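Local coordinates for NADPH-dependent nitro/flavin reductase (Bacillus subtilis, PDB 3N2S), which uses NADPH to reduce FMN, nitroaromatic compounds, quinones and azo dyes, and also shows NADH oxidase activity, at the interface of chains A and B. Coordinates in Å, arbitrary orientation; residue numbers count along the deposited sequence, not the author numbering. Chains: chain A/B, NADPH-dependent nitro/flavin reductase.

Contact 1: the interface of chains A and B. Residues chain A 104, 107-108, 111, 247; chain B 104, 107-108, 111, 247.
This is part of the two-fold interface of a nitroreductase-family homodimer, where the first turns of helix 104-127 from each subunit meet and the loops near the C-termini pair, helping to hold the two chains together. The loops meet through A:Asn247 and B:Asn247, whose side-chain amides come in from opposite directions and pair reciprocally. B:Asn247 ND2 donates to A:Asn247 OD1 at 2.8 Å, and A:Asn247 ND2 returns the bond to B:Asn247 OD1. Their planes lie only 23° apart, and each donor sits in the partner's carbonyl plane on a lone pair. The bonds bend sharply at each carbonyl oxygen (C=O...N 104°), and the two ND2 groups, both donors, also come near each other with no hydrogen bond between them.

The surroundings of the pair are less symmetric. A:Thr104 OG1 gives a hydrogen bond of 2.8 Å to A:Asn247 OD1, tilted from the carbonyl plane, so this oxygen accepts from both A:Thr104 and B:Asn247. The matching B:Thr104 bond is weak; its OG1 instead meets water 1 at 2.7 Å, which also bonds A:Asn247 ND2.

Beside the amides lies an apolar layer. A:Phe107 and B:Phe107 slide past one another antiparallel, A:Phe107 CD2 lying 3.8 Å from B:Phe107 CE2, and B:Phe107 CD2 comes to the edge of the A:Phe107 ring in its plane. With CG anti to the backbone N (chi1 177°), A:Phe107 reaches across and sets CZ 3.7 Å from CG of the selenomethionine B:Met108. A:Leu111 CD2 touches B:Met108 CG at 3.7 Å as well. One face of the A:Phe107 ring carries A:Asn247 CB, packing that probably helps hold the asparagine side chain in place, over the rim of the ring.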
# COMPACT_ATOMS: atom_id res chain seq x y z
N THR A 104 -10.25 12.39 -5.28
CA THR A 104 -9.97 11.46 -4.19
C THR A 104 -9.67 10.07 -4.74
O THR A 104 -8.73 9.42 -4.26
CB THR A 104 -11.11 11.50 -3.14
OG1 THR A 104 -11.18 12.83 -2.60
CG2 THR A 104 -10.94 10.44 -2.00
N PHE A 107 -6.17 9.83 -5.95
CA PHE A 107 -5.27 9.94 -4.80
C PHE A 107 -5.18 8.56 -4.11
O PHE A 107 -4.09 8.09 -3.79
CB PHE A 107 -5.77 11.02 -3.84
CG PHE A 107 -4.98 11.19 -2.56
CD1 PHE A 107 -3.65 11.60 -2.59
CD2 PHE A 107 -5.60 11.05 -1.33
CE1 PHE A 107 -2.95 11.85 -1.41
CE2 PHE A 107 -4.90 11.28 -0.15
CZ PHE A 107 -3.57 11.66 -0.20
N MSE A 108 -6.31 7.88 -3.99
CA MSE A 108 -6.33 6.52 -3.41
C MSE A 108 -5.57 5.54 -4.32
O MSE A 108 -4.74 4.76 -3.84
CB MSE A 108 -7.78 6.07 -3.20
CG MSE A 108 -8.51 6.90 -2.19
SE MSE A 108 -10.35 6.29 -1.92
CE MSE A 108 -9.96 4.78 -0.91
N LEU A 111 -1.66 6.20 -4.01
CA LEU A 111 -1.15 5.79 -2.70
C LEU A 111 -1.07 4.27 -2.59
O LEU A 111 -0.05 3.74 -2.14
CB LEU A 111 -2.03 6.35 -1.57
CG LEU A 111 -1.49 7.61 -0.87
CD1 LEU A 111 -1.45 8.78 -1.83
CD2 LEU A 111 -2.36 7.96 0.32
N ASN A 247 -6.33 14.94 -4.38
CA ASN A 247 -7.46 14.88 -3.43
C ASN A 247 -8.32 16.16 -3.35
O ASN A 247 -8.85 16.51 -2.29
CB ASN A 247 -6.87 14.54 -2.06
CG ASN A 247 -7.83 14.00 -1.07
OD1 ASN A 247 -8.69 13.20 -1.38
ND2 ASN A 247 -7.62 14.38 0.18
N THR B 104 -6.30 14.31 6.54
CA THR B 104 -5.66 13.68 5.39
C THR B 104 -4.55 12.72 5.84
O THR B 104 -4.43 11.62 5.30
CB THR B 104 -5.22 14.74 4.39
OG1 THR B 104 -6.41 15.36 3.90
CG2 THR B 104 -4.42 14.17 3.20
N PHE B 107 -5.88 9.42 6.92
CA PHE B 107 -6.43 8.74 5.74
C PHE B 107 -5.26 8.06 4.97
O PHE B 107 -5.36 6.90 4.57
CB PHE B 107 -7.16 9.76 4.84
CG PHE B 107 -7.75 9.24 3.55
CD1 PHE B 107 -8.69 8.23 3.55
CD2 PHE B 107 -7.47 9.87 2.34
CE1 PHE B 107 -9.31 7.82 2.36
CE2 PHE B 107 -8.06 9.44 1.15
CZ PHE B 107 -8.97 8.41 1.17
N MSE B 108 -4.12 8.77 4.81
CA MSE B 108 -2.93 8.24 4.14
C MSE B 108 -2.36 7.06 4.95
O MSE B 108 -2.07 6.01 4.39
CB MSE B 108 -1.87 9.34 3.97
CG MSE B 108 -2.32 10.47 3.04
SE MSE B 108 -0.95 11.88 2.93
CE MSE B 108 0.30 10.96 1.88
N LEU B 111 -4.70 3.99 4.54
CA LEU B 111 -4.65 3.44 3.18
C LEU B 111 -3.32 2.65 2.97
O LEU B 111 -3.36 1.53 2.48
CB LEU B 111 -4.77 4.54 2.12
CG LEU B 111 -6.14 4.76 1.45
CD1 LEU B 111 -7.24 4.98 2.46
CD2 LEU B 111 -6.06 5.95 0.50
N ASN B 247 -10.98 11.88 5.51
CA ASN B 247 -10.71 12.94 4.57
C ASN B 247 -11.72 14.13 4.63
O ASN B 247 -11.89 14.85 3.64
CB ASN B 247 -10.68 12.30 3.17
CG ASN B 247 -9.75 12.89 2.18
OD1 ASN B 247 -8.62 13.26 2.49
ND2 ASN B 247 -10.18 12.83 0.93
O HOH W 1 -6.43 16.71 1.62

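Contact 2: the interface of chains A and B. Residues chain A 112, 115-116, 119; chain B 115-116, 119, 134.
Helix 104-127 of each subunit packs against its mate here, with strand 131-135 of chain B flanking the pair; A:Leu116 and B:Tyr134 both line FMN pockets of this nitroreductase, so the contact probably forms part of the wall around the flavin site. At the helix crossing A:Ala115 CB meets B:Ala115 CB at 3.5 Å, a close approach that the small side chains allow.

A:Leu116 reaches over chain B. Its CG stands beside the backbone N and its CD1 branch runs on extended (chi2 -178°), which lays CD1 over one face of the B:Tyr134 ring, near the rim and 3.8 Å from CZ. The other methyl, A:Leu116 CD2, turns toward the neighbouring helix and lies 3.3 Å from B:Ala115 O, with the phenol oxygen B:Tyr134 OH also close by.

A residue of the same chain helps to hold that phenol: B:Gln119 NE2 donates to B:Tyr134 OH at 2.8 Å, a bent bond (124° at H) that leaves the oxygen tilted from the amide plane. With a phenylalanine at B:Tyr134, the amide of B:Gln119 would probably lose this acceptor and be set free to turn.

On the two-fold-related side A:Gln119 crosses B:Leu116 at about a right angle, its CB 3.8 Å from CD2 of the leucine and its CG 3.5 Å from the backbone atom B:Leu116 O.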
# COMPACT_ATOMS: atom_id res chain seq x y z
N ILE A 112 -2.13 3.57 -3.01
CA ILE A 112 -2.18 2.10 -2.98
C ILE A 112 -1.11 1.52 -3.93
O ILE A 112 -0.37 0.63 -3.53
CB ILE A 112 -3.61 1.57 -3.25
CG1 ILE A 112 -4.56 1.98 -2.07
CG2 ILE A 112 -3.59 0.03 -3.47
CD1 ILE A 112 -6.07 1.91 -2.41
N ALA A 115 2.32 1.93 -2.33
CA ALA A 115 2.47 1.06 -1.15
C ALA A 115 2.67 -0.42 -1.56
O ALA A 115 3.54 -1.08 -0.98
CB ALA A 115 1.27 1.20 -0.22
N LEU A 116 1.92 -0.91 -2.56
CA LEU A 116 2.11 -2.32 -3.00
C LEU A 116 3.52 -2.51 -3.54
O LEU A 116 4.16 -3.51 -3.23
CB LEU A 116 1.08 -2.74 -4.08
CG LEU A 116 -0.41 -2.58 -3.78
CD1 LEU A 116 -1.26 -3.09 -4.94
CD2 LEU A 116 -0.82 -3.24 -2.49
N GLN A 119 6.03 -2.58 -0.55
CA GLN A 119 6.00 -3.84 0.20
C GLN A 119 6.66 -4.99 -0.57
O GLN A 119 7.30 -5.83 0.06
CB GLN A 119 4.62 -4.16 0.77
CG GLN A 119 4.64 -5.32 1.78
CD GLN A 119 5.62 -5.24 2.95
OE1 GLN A 119 6.12 -6.27 3.43
NE2 GLN A 119 5.96 -4.06 3.42
N ALA B 115 -2.74 -1.45 2.40
CA ALA B 115 -2.07 -1.87 1.17
C ALA B 115 -0.83 -2.74 1.46
O ALA B 115 -0.64 -3.76 0.81
CB ALA B 115 -1.69 -0.66 0.33
N LEU B 116 0.00 -2.36 2.45
CA LEU B 116 1.19 -3.19 2.79
C LEU B 116 0.75 -4.59 3.26
O LEU B 116 1.34 -5.59 2.87
CB LEU B 116 2.07 -2.53 3.87
CG LEU B 116 2.60 -1.13 3.64
CD1 LEU B 116 3.51 -0.70 4.80
CD2 LEU B 116 3.34 -0.99 2.31
N GLN B 119 -0.43 -6.64 0.16
CA GLN B 119 0.66 -7.13 -0.68
C GLN B 119 1.43 -8.29 -0.03
O GLN B 119 1.86 -9.20 -0.74
CB GLN B 119 1.57 -6.00 -1.19
CG GLN B 119 2.56 -6.46 -2.28
CD GLN B 119 1.99 -7.21 -3.48
OE1 GLN B 119 2.66 -8.07 -4.08
NE2 GLN B 119 0.76 -6.92 -3.87
N TYR B 134 -6.50 -8.27 -7.29
CA TYR B 134 -7.02 -7.15 -6.49
C TYR B 134 -8.30 -6.69 -7.16
O TYR B 134 -8.40 -6.77 -8.38
CB TYR B 134 -6.04 -5.98 -6.49
CG TYR B 134 -4.91 -6.13 -5.49
CD1 TYR B 134 -4.93 -5.44 -4.28
CD2 TYR B 134 -3.81 -6.92 -5.78
CE1 TYR B 134 -3.89 -5.57 -3.36
CE2 TYR B 134 -2.73 -7.02 -4.89
CZ TYR B 134 -2.79 -6.36 -3.67
OH TYR B 134 -1.75 -6.47 -2.78

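Contact 1 and contact 2 lie about 14 Å apart between the centres of their C-alpha atoms, and both use helix 104-127 of the two chains. Contact 1 takes the start of the helix together with the C-terminal loop, whereas contact 2 takes the next turns along with strand 131-135. The paired helices thus form one continuous seam, in which A:Leu111 of contact 1 directly precedes A:Ile112 of contact 2. Since A:Ile112, A:Leu116 and B:Tyr134 line FMN pockets, the seam that joins the homodimer probably also helps shape its flavin sites, linking dimerisation to cofactor binding.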